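Local coordinates for secreted protein (Streptomyces lividans TK24, PDB 5LXZ), which binds copper and is probably a copper-radical oxidase of the galactose oxidase-like AA5 family, acting on its substrate at a mononuclear copper site, at residues 422-427 with 431-436; 55-60 with 75-80; 301-306 with 578-583. The protein carries 1 engineered substitution. All coordinates share one frame; numbering follows the deposited sequence. Where two conformers were deposited one is given.

How the contacts relate
Following the chain from the N terminus, contact 2 closes first: 55-60, entering strand 58-62, is met by 75-80 a short way on, where the chain passes from one propeller blade to the next. Contact 3 then opens at strand 301-303 of a later blade and closes only at 578-583, in the C-terminal early-set domain, so it ties that domain to the propeller. Contact 1, a short loop between strands 418-421 and 438-442, is nested inside this long loop, while contact 2 precedes both in series. None touches another. Contacts 1 and 2 approach to about 11 Å between nearest atoms; contacts 1 and 3 lie on opposite sides of the chain's centre.

Contact 1 (422-427 with 431-436)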
loop_
_atom_site.group_PDB
_atom_site.type_symbol
_atom_site.label_atom_id
_atom_site.label_comp_id
_atom_site.label_asym_id
_atom_site.label_seq_id
_atom_site.Cartn_x
_atom_site.Cartn_y
_atom_site.Cartn_z
ATOM N N GLY A 422 7.961 8.920 -10.386
ATOM C CA GLY A 422 6.849 9.719 -9.971
ATOM C C GLY A 422 6.907 10.128 -8.527
ATOM O O GLY A 422 7.995 10.247 -7.934
ATOM N N GLY A 423 5.737 10.354 -7.959
ATOM C CA GLY A 423 5.627 10.924 -6.654
ATOM C C GLY A 423 5.473 12.428 -6.694
ATOM O O GLY A 423 5.367 13.004 -7.779
ATOM N N SER A 424 5.392 13.060 -5.534
ATOM C CA SER A 424 5.256 14.517 -5.482
ATOM C C SER A 424 6.041 15.058 -4.328
ATOM O O SER A 424 6.306 14.378 -3.346
ATOM C CB SER A 424 3.812 14.947 -5.386
ATOM O OG SER A 424 3.191 14.434 -4.216
ATOM N N GLN A 425 6.415 16.330 -4.433
ATOM C CA GLN A 425 7.237 16.902 -3.398
ATOM C C GLN A 425 6.447 17.240 -2.129
ATOM O O GLN A 425 7.045 17.368 -1.050
ATOM C CB GLN A 425 7.931 18.151 -3.933
ATOM C CG GLN A 425 9.062 18.679 -3.076
ATOM C CD GLN A 425 10.016 19.658 -3.818
ATOM O OE1 GLN A 425 9.924 19.868 -5.001
ATOM N NE2 GLN A 425 10.954 20.199 -3.084
ATOM N N ASP A 426 5.128 17.399 -2.265
ATOM C CA ASP A 426 4.272 17.726 -1.148
ATOM C C ASP A 426 3.026 16.870 -1.127
ATOM O O ASP A 426 2.719 16.136 -2.081
ATOM C CB ASP A 426 3.941 19.229 -1.240
ATOM C CG ASP A 426 3.596 19.864 0.096
ATOM O OD1 ASP A 426 3.460 19.196 1.167
ATOM O OD2 ASP A 426 3.321 21.100 0.064
ATOM N N TYR A 427 2.289 16.991 -0.038
ATOM C CA TYR A 427 1.048 16.261 0.224
ATOM C C TYR A 427 0.068 16.340 -0.921
ATOM O O TYR A 427 -0.289 17.422 -1.341
ATOM C CB TYR A 427 0.434 16.789 1.524
ATOM C CG TYR A 427 -0.868 16.154 1.897
ATOM C CD1 TYR A 427 -0.915 14.922 2.559
ATOM C CD2 TYR A 427 -2.072 16.789 1.611
ATOM C CE1 TYR A 427 -2.118 14.348 2.924
ATOM C CE2 TYR A 427 -3.289 16.230 1.945
ATOM C CZ TYR A 427 -3.315 14.982 2.570
ATOM O OH TYR A 427 -4.498 14.434 2.918
ATOM N N GLY A 431 0.514 22.471 -4.526
ATOM C CA GLY A 431 1.428 23.383 -5.206
ATOM C C GLY A 431 1.939 22.840 -6.536
ATOM O O GLY A 431 3.061 23.147 -6.948
ATOM N N ASP A 432 1.110 22.042 -7.196
ATOM C CA ASP A 432 1.473 21.352 -8.447
ATOM C C ASP A 432 2.856 20.738 -8.343
ATOM O O ASP A 432 3.764 20.959 -9.171
ATOM C CB ASP A 432 1.335 22.295 -9.669
ATOM C CG ASP A 432 -0.094 22.399 -10.163
ATOM O OD1 ASP A 432 -1.034 21.869 -9.515
ATOM O OD2 ASP A 432 -0.293 23.038 -11.231
ATOM N N SER A 433 3.023 19.893 -7.311
ATOM C CA SER A 433 4.322 19.364 -6.955
ATOM C C SER A 433 4.639 17.944 -7.445
ATOM O O SER A 433 5.602 17.357 -6.984
ATOM C CB SER A 433 4.535 19.458 -5.450
ATOM O OG SER A 433 3.574 18.669 -4.760
ATOM N N ASN A 434 3.868 17.439 -8.400
ATOM C CA ASN A 434 4.240 16.159 -9.030
ATOM C C ASN A 434 5.642 16.232 -9.604
ATOM O O ASN A 434 6.051 17.248 -10.165
ATOM C CB ASN A 434 3.279 15.786 -10.140
ATOM C CG ASN A 434 1.962 15.293 -9.642
ATOM O OD1 ASN A 434 1.868 14.774 -8.533
ATOM N ND2 ASN A 434 0.941 15.402 -10.474
ATOM N N ILE A 435 6.399 15.172 -9.392
ATOM C CA ILE A 435 7.779 15.047 -9.841
ATOM C C ILE A 435 7.760 14.140 -11.061
ATOM O O ILE A 435 7.588 12.923 -10.926
ATOM C CB ILE A 435 8.674 14.486 -8.745
ATOM C CG1 ILE A 435 8.656 15.407 -7.530
ATOM C CG2 ILE A 435 10.093 14.299 -9.254
ATOM C CD1 ILE A 435 9.201 14.741 -6.263
ATOM N N LEU A 436 7.990 14.699 -12.235
ATOM C CA LEU A 436 7.955 13.879 -13.454
ATOM C C LEU A 436 9.391 13.414 -13.756
ATOM O O LEU A 436 10.057 13.843 -14.710
ATOM C CB LEU A 436 7.231 14.574 -14.629
ATOM C CG LEU A 436 5.691 14.494 -14.575
ATOM C CD1 LEU A 436 5.104 15.235 -13.384
ATOM C CD2 LEU A 436 5.024 15.031 -15.834
HETATM O O HOH W 1 4.727 12.388 -10.489
#
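S433 turns its side chain into the bend of 424-426, and I435 lays its longer branch over the S424-Q425 peptide, its CD1 3.7 Å from Q425 N. With chi1 at 62°, S433 OG is tucked between its own N and carbonyl carbon. There it accepts a rather bent bond from D426 N (3.2 Å to OG, 137° at the hydrogen) while also bonded to R430 O. Two straighter backbone bonds, I435 N to G423 O and Q425 N to S433 O, each 2.9 Å, flank S424 and N434, a non-hydrogen-bonded antiparallel pair whose CA atoms are 4.0 Å apart. S424 OG reaches forward along its own segment to donate to D426 O (2.8 Å), in the carbonyl plane. N434 OD1 comes within 3.7 Å of S424 CB, but its polar partner is N459 ND2. G422 and G423 are the glycine pair familiar from Kelch repeats, both at positive phi. D426 OD2 makes salt bridges to R430 and K377. The whole loop links strands 418-421 and 438-442, the middle pair of a four-stranded propeller blade.

Contact 2 (55-60 with 75-80); sequences KQYDTR and PSDLFC
Y57 lays its ring over the S76-D77 peptide, and that face-on packing is the tight part of the contact. S76 C lies 3.5 Å above the ring plane, offset toward the rim, while D77 N sits over the centre of the same face. D77 CB comes in beside them, 3.5 Å from Y57 CE1. The two side chains cross at about a right angle, yet ring and carboxylate planes are turned only 27° apart. Y57 holds CG beside its backbone N (chi1 -52°), which brings the ring over the peptide and puts K55 O over the centre of its opposite face, 3.7 Å from the plane. No hydrogen bond joins the segments. D77, the centre of an inverse gamma turn, has its carboxylate held by S45 through OD2.

Strand 58-62 belongs to one blade of the seven-bladed propeller of the galactose oxidase fold, and 75-80 carries the chain toward strand 81-85 of the next. Further along it F79 packs against the ring of the copper ligand H461. Trimming Y57 to an alanine would probably open a gap between K55 O and the S76-D77 peptide, and leave D77 CB without its aromatic neighbour.

Toward solvent the fit slackens: exposed P75 only brushes the ring obliquely, its C 4.3 Å from Y57 CD2. K55 and Q56 are exposed too, and Q56 NE2 bonds within its own segment to D58 OD2 at 3.0 Å.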
loop_
_atom_site.group_PDB
_atom_site.type_symbol
_atom_site.label_atom_id
_atom_site.label_comp_id
_atom_site.label_asym_id
_atom_site.label_seq_id
_atom_site.Cartn_x
_atom_site.Cartn_y
_atom_site.Cartn_z
ATOM N N LYS A 55 -23.454 4.336 -4.187
ATOM C CA LYS A 55 -22.992 2.954 -4.157
ATOM C C LYS A 55 -22.599 2.504 -5.543
ATOM O O LYS A 55 -22.903 1.404 -5.952
ATOM C CB LYS A 55 -24.031 2.027 -3.484
ATOM C CG LYS A 55 -24.448 2.509 -2.093
ATOM C CD LYS A 55 -25.461 1.581 -1.406
ATOM C CE LYS A 55 -25.750 2.094 -0.007
ATOM N NZ LYS A 55 -26.572 1.122 0.772
ATOM N N GLN A 56 -21.889 3.390 -6.255
ATOM C CA GLN A 56 -21.365 3.108 -7.574
ATOM C C GLN A 56 -19.896 2.641 -7.432
ATOM O O GLN A 56 -19.042 3.437 -7.058
ATOM C CB GLN A 56 -21.430 4.386 -8.423
ATOM C CG GLN A 56 -20.779 4.255 -9.787
ATOM C CD GLN A 56 -21.386 3.139 -10.595
ATOM O OE1 GLN A 56 -22.620 3.010 -10.665
ATOM N NE2 GLN A 56 -20.541 2.310 -11.218
ATOM N N TYR A 57 -19.663 1.364 -7.702
ATOM C CA TYR A 57 -18.363 0.731 -7.446
ATOM C C TYR A 57 -17.859 0.119 -8.722
ATOM O O TYR A 57 -18.607 -0.534 -9.447
ATOM C CB TYR A 57 -18.492 -0.390 -6.415
ATOM C CG TYR A 57 -19.187 0.007 -5.152
ATOM C CD1 TYR A 57 -18.949 1.216 -4.530
ATOM C CD2 TYR A 57 -20.133 -0.854 -4.602
ATOM C CE1 TYR A 57 -19.638 1.565 -3.383
ATOM C CE2 TYR A 57 -20.769 -0.533 -3.444
ATOM C CZ TYR A 57 -20.531 0.661 -2.830
ATOM O OH TYR A 57 -21.167 1.034 -1.658
ATOM N N ASP A 58 -16.588 0.353 -9.040
ATOM C CA ASP A 58 -16.060 -0.033 -10.313
ATOM C C ASP A 58 -14.765 -0.870 -10.208
ATOM O O ASP A 58 -13.887 -0.588 -9.384
ATOM C CB ASP A 58 -15.761 1.237 -11.140
ATOM C CG ASP A 58 -17.031 1.839 -11.752
ATOM O OD1 ASP A 58 -17.464 1.369 -12.821
ATOM O OD2 ASP A 58 -17.573 2.766 -11.166
ATOM N N THR A 59 -14.680 -1.854 -11.072
ATOM C CA THR A 59 -13.503 -2.659 -11.324
ATOM C C THR A 59 -13.390 -2.867 -12.817
ATOM O O THR A 59 -14.412 -2.974 -13.518
ATOM C CB THR A 59 -13.632 -4.037 -10.633
ATOM O OG1 THR A 59 -13.721 -3.827 -9.230
ATOM C CG2 THR A 59 -12.455 -4.965 -10.942
ATOM N N ARG A 60 -12.150 -2.922 -13.314
ATOM C CA ARG A 60 -11.856 -3.359 -14.664
ATOM C C ARG A 60 -10.897 -4.516 -14.712
ATOM O O ARG A 60 -10.083 -4.688 -13.819
ATOM C CB ARG A 60 -11.275 -2.222 -15.499
ATOM C CG ARG A 60 -12.055 -0.914 -15.460
ATOM C CD ARG A 60 -13.381 -1.016 -16.172
ATOM N NE ARG A 60 -14.086 0.258 -16.001
ATOM C CZ ARG A 60 -15.098 0.523 -15.175
ATOM N NH1 ARG A 60 -15.661 -0.403 -14.421
ATOM N NH2 ARG A 60 -15.591 1.759 -15.117
ATOM N N PRO A 75 -19.023 -5.797 -5.798
ATOM C CA PRO A 75 -20.098 -5.954 -4.813
ATOM C C PRO A 75 -20.076 -5.009 -3.615
ATOM O O PRO A 75 -21.112 -4.825 -2.937
ATOM C CB PRO A 75 -19.898 -7.409 -4.356
ATOM C CG PRO A 75 -18.419 -7.598 -4.454
ATOM C CD PRO A 75 -18.080 -6.930 -5.754
ATOM N N SER A 76 -18.920 -4.413 -3.321
ATOM C CA SER A 76 -18.741 -3.553 -2.151
ATOM C C SER A 76 -17.764 -2.457 -2.531
ATOM O O SER A 76 -17.135 -2.545 -3.571
ATOM C CB SER A 76 -18.129 -4.335 -0.962
ATOM O OG SER A 76 -19.017 -5.339 -0.572
ATOM N N ASP A 77 -17.623 -1.478 -1.656
ATOM C CA ASP A 77 -16.688 -0.390 -1.912
ATOM C C ASP A 77 -15.261 -0.840 -1.578
ATOM O O ASP A 77 -14.775 -0.582 -0.477
ATOM C CB ASP A 77 -17.023 0.893 -1.169
ATOM C CG ASP A 77 -16.398 2.089 -1.824
ATOM O OD1 ASP A 77 -15.540 1.862 -2.703
ATOM O OD2 ASP A 77 -16.762 3.248 -1.511
ATOM N N LEU A 78 -14.619 -1.421 -2.583
ATOM C CA LEU A 78 -13.275 -2.024 -2.442
ATOM C C LEU A 78 -12.138 -1.041 -2.536
ATOM O O LEU A 78 -10.982 -1.422 -2.480
ATOM C CB LEU A 78 -13.095 -3.129 -3.445
ATOM C CG LEU A 78 -14.119 -4.226 -3.303
ATOM C CD1 LEU A 78 -13.804 -5.303 -4.324
ATOM C CD2 LEU A 78 -14.233 -4.765 -1.882
ATOM N N PHE A 79 -12.457 0.228 -2.624
ATOM C CA PHE A 79 -11.514 1.285 -2.391
ATOM C C PHE A 79 -11.082 1.108 -0.921
ATOM O O PHE A 79 -11.897 0.809 -0.098
ATOM C CB PHE A 79 -12.310 2.603 -2.686
ATOM C CG PHE A 79 -11.714 3.859 -2.163
ATOM C CD1 PHE A 79 -10.364 4.116 -2.248
ATOM C CD2 PHE A 79 -12.557 4.840 -1.602
ATOM C CE1 PHE A 79 -9.846 5.306 -1.780
ATOM C CE2 PHE A 79 -12.048 5.999 -1.108
ATOM C CZ PHE A 79 -10.685 6.248 -1.206
ATOM N N CYS A 80 -9.838 1.301 -0.573
ATOM C CA CYS A 80 -9.461 1.166 0.878
ATOM C C CYS A 80 -9.287 -0.271 1.357
ATOM O O CYS A 80 -9.252 -0.515 2.557
ATOM C CB CYS A 80 -10.455 1.825 1.905
ATOM S SG CYS A 80 -11.030 3.531 1.695
#

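Contact 3 (301-306 with 578-583); sequences LFLMQN and LVQSGW
L303 and Q580 slide past each other in opposite directions, the amide end of the glutamine meeting the flank of the leucine. Q580 NE2 lies 3.6 Å from L303 CD2 and 3.7 Å from L303 CB, a nitrogen resting on aliphatic carbon with no bond between them. Its chain is extended beyond CG (chi2 164°), which is what carries the amide across to strand 301-303. L303 answers with CG anti to its backbone N (chi1 -177°), bringing CD2 up against that amide. The amide nitrogen finds a polar partner in a water, donating to it over 3.2 Å from NE2; the same water takes a weak bond from L303 N, 3.4 Å away, and so bridges the two segments.

This is a domain interface: in a Kelch blade, the end of strand 301-303 and the turn after it meet the loop leading into strand 582-590 of the C-terminal early-set domain. R555 spans the seam as well, bonding L578 O through NH1 and L303 O through NH2, and N577 ND2 reaches Q305 O.

The second pair is looser. Q305 and L578 lie side by side and point the same way, touching where Q305 NE2 comes 3.9 Å from L578 CD1. The long side chain of Q305 carries its amide to the leucine although the CB bond does not face that segment. The same NE2 is bonded to Q361 O, which fixes the amide while its side grazes L578.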
loop_
_atom_site.group_PDB
_atom_site.type_symbol
_atom_site.label_atom_id
_atom_site.label_comp_id
_atom_site.label_asym_id
_atom_site.label_seq_id
_atom_site.Cartn_x
_atom_site.Cartn_y
_atom_site.Cartn_z
ATOM N N LEU A 301 4.615 -4.731 5.440
ATOM C CA LEU A 301 4.943 -5.936 6.200
ATOM C C LEU A 301 5.320 -7.056 5.227
ATOM O O LEU A 301 4.475 -7.503 4.455
ATOM C CB LEU A 301 3.748 -6.388 7.021
ATOM C CG LEU A 301 3.231 -5.385 8.044
ATOM C CD1 LEU A 301 1.969 -5.928 8.717
ATOM C CD2 LEU A 301 4.268 -5.079 9.110
ATOM N N PHE A 302 6.542 -7.539 5.342
ATOM C CA PHE A 302 7.065 -8.536 4.394
ATOM C C PHE A 302 7.494 -9.791 5.132
ATOM O O PHE A 302 8.161 -9.713 6.164
ATOM C CB PHE A 302 8.288 -7.979 3.686
ATOM C CG PHE A 302 7.978 -6.877 2.689
ATOM C CD1 PHE A 302 7.799 -5.586 3.094
ATOM C CD2 PHE A 302 7.860 -7.162 1.348
ATOM C CE1 PHE A 302 7.491 -4.597 2.170
ATOM C CE2 PHE A 302 7.584 -6.187 0.429
ATOM C CZ PHE A 302 7.367 -4.906 0.848
ATOM N N LEU A 303 7.233 -10.950 4.527
ATOM C CA LEU A 303 7.710 -12.196 5.102
ATOM C C LEU A 303 9.191 -12.387 4.846
ATOM O O LEU A 303 9.649 -12.410 3.688
ATOM C CB LEU A 303 6.924 -13.364 4.507
ATOM C CG LEU A 303 7.254 -14.743 5.062
ATOM C CD1 LEU A 303 6.861 -14.879 6.521
ATOM C CD2 LEU A 303 6.460 -15.750 4.222
ATOM N N MET A 304 9.927 -12.660 5.927
ATOM C CA MET A 304 11.355 -12.907 5.912
ATOM C C MET A 304 11.633 -14.423 5.824
ATOM O O MET A 304 10.771 -15.259 6.141
ATOM C CB MET A 304 11.972 -12.380 7.196
ATOM C CG MET A 304 11.731 -10.899 7.408
ATOM S SD MET A 304 12.120 -10.353 9.100
ATOM C CE MET A 304 13.746 -11.073 9.419
ATOM N N GLN A 305 12.855 -14.757 5.489
ATOM C CA GLN A 305 13.215 -16.181 5.343
ATOM C C GLN A 305 13.144 -16.970 6.609
ATOM O O GLN A 305 12.976 -18.187 6.538
ATOM C CB GLN A 305 14.602 -16.296 4.725
ATOM C CG GLN A 305 14.517 -16.006 3.255
ATOM C CD GLN A 305 15.870 -15.958 2.598
ATOM O OE1 GLN A 305 16.739 -16.785 2.862
ATOM N NE2 GLN A 305 16.077 -14.963 1.779
ATOM N N ASN A 306 13.255 -16.311 7.773
ATOM C CA ASN A 306 13.061 -17.009 9.042
ATOM C C ASN A 306 11.605 -17.090 9.519
ATOM O O ASN A 306 11.343 -17.499 10.633
ATOM C CB ASN A 306 13.981 -16.416 10.107
ATOM C CG ASN A 306 13.605 -15.002 10.497
ATOM O OD1 ASN A 306 12.629 -14.424 9.989
ATOM N ND2 ASN A 306 14.412 -14.416 11.365
ATOM N N LEU A 578 10.612 -17.941 1.411
ATOM C CA LEU A 578 11.205 -17.251 0.313
ATOM C C LEU A 578 10.302 -17.329 -0.916
ATOM O O LEU A 578 9.926 -16.313 -1.507
ATOM C CB LEU A 578 12.582 -17.879 0.002
ATOM C CG LEU A 578 13.306 -17.349 -1.243
ATOM C CD1 LEU A 578 13.596 -15.845 -1.137
ATOM C CD2 LEU A 578 14.540 -18.189 -1.530
ATOM N N VAL A 579 10.039 -18.546 -1.373
ATOM C CA VAL A 579 9.221 -18.809 -2.536
ATOM C C VAL A 579 7.831 -19.135 -2.017
ATOM O O VAL A 579 7.485 -20.285 -1.811
ATOM C CB VAL A 579 9.761 -19.951 -3.401
ATOM C CG1 VAL A 579 9.001 -19.986 -4.689
ATOM C CG2 VAL A 579 11.257 -19.782 -3.659
ATOM N N GLN A 580 7.052 -18.101 -1.721
ATOM C CA GLN A 580 5.664 -18.283 -1.249
ATOM C C GLN A 580 4.908 -19.076 -2.337
ATOM O O GLN A 580 5.123 -18.845 -3.535
ATOM C CB GLN A 580 5.035 -16.898 -1.003
ATOM C CG GLN A 580 5.759 -16.137 0.110
ATOM C CD GLN A 580 5.443 -14.638 0.147
ATOM O OE1 GLN A 580 5.416 -13.962 -0.881
ATOM N NE2 GLN A 580 5.171 -14.122 1.339
ATOM N N SER A 581 3.998 -19.942 -1.913
ATOM C CA SER A 581 3.187 -20.644 -2.890
ATOM C C SER A 581 2.307 -19.654 -3.660
ATOM O O SER A 581 1.846 -18.632 -3.136
ATOM C CB SER A 581 2.316 -21.616 -2.174
ATOM O OG SER A 581 3.103 -22.558 -1.492
ATOM N N GLY A 582 2.104 -19.946 -4.926
ATOM C CA GLY A 582 1.386 -19.070 -5.807
ATOM C C GLY A 582 2.001 -19.018 -7.170
ATOM O O GLY A 582 2.870 -19.820 -7.507
ATOM N N TRP A 583 1.505 -18.097 -7.962
ATOM C CA TRP A 583 1.906 -17.961 -9.343
ATOM C C TRP A 583 2.946 -16.862 -9.479
ATOM O O TRP A 583 2.853 -15.820 -8.838
ATOM C CB TRP A 583 0.704 -17.631 -10.192
ATOM C CG TRP A 583 -0.209 -18.763 -10.424
ATOM C CD1 TRP A 583 -1.180 -19.233 -9.564
ATOM C CD2 TRP A 583 -0.238 -19.612 -11.562
ATOM N NE1 TRP A 583 -1.851 -20.272 -10.152
ATOM C CE2 TRP A 583 -1.290 -20.532 -11.368
ATOM C CE3 TRP A 583 0.487 -19.644 -12.742
ATOM C CZ2 TRP A 583 -1.626 -21.483 -12.321
ATOM C CZ3 TRP A 583 0.181 -20.597 -13.671
ATOM C CH2 TRP A 583 -0.875 -21.498 -13.463
HETATM O O HOH W 2 4.243 -11.696 3.125
#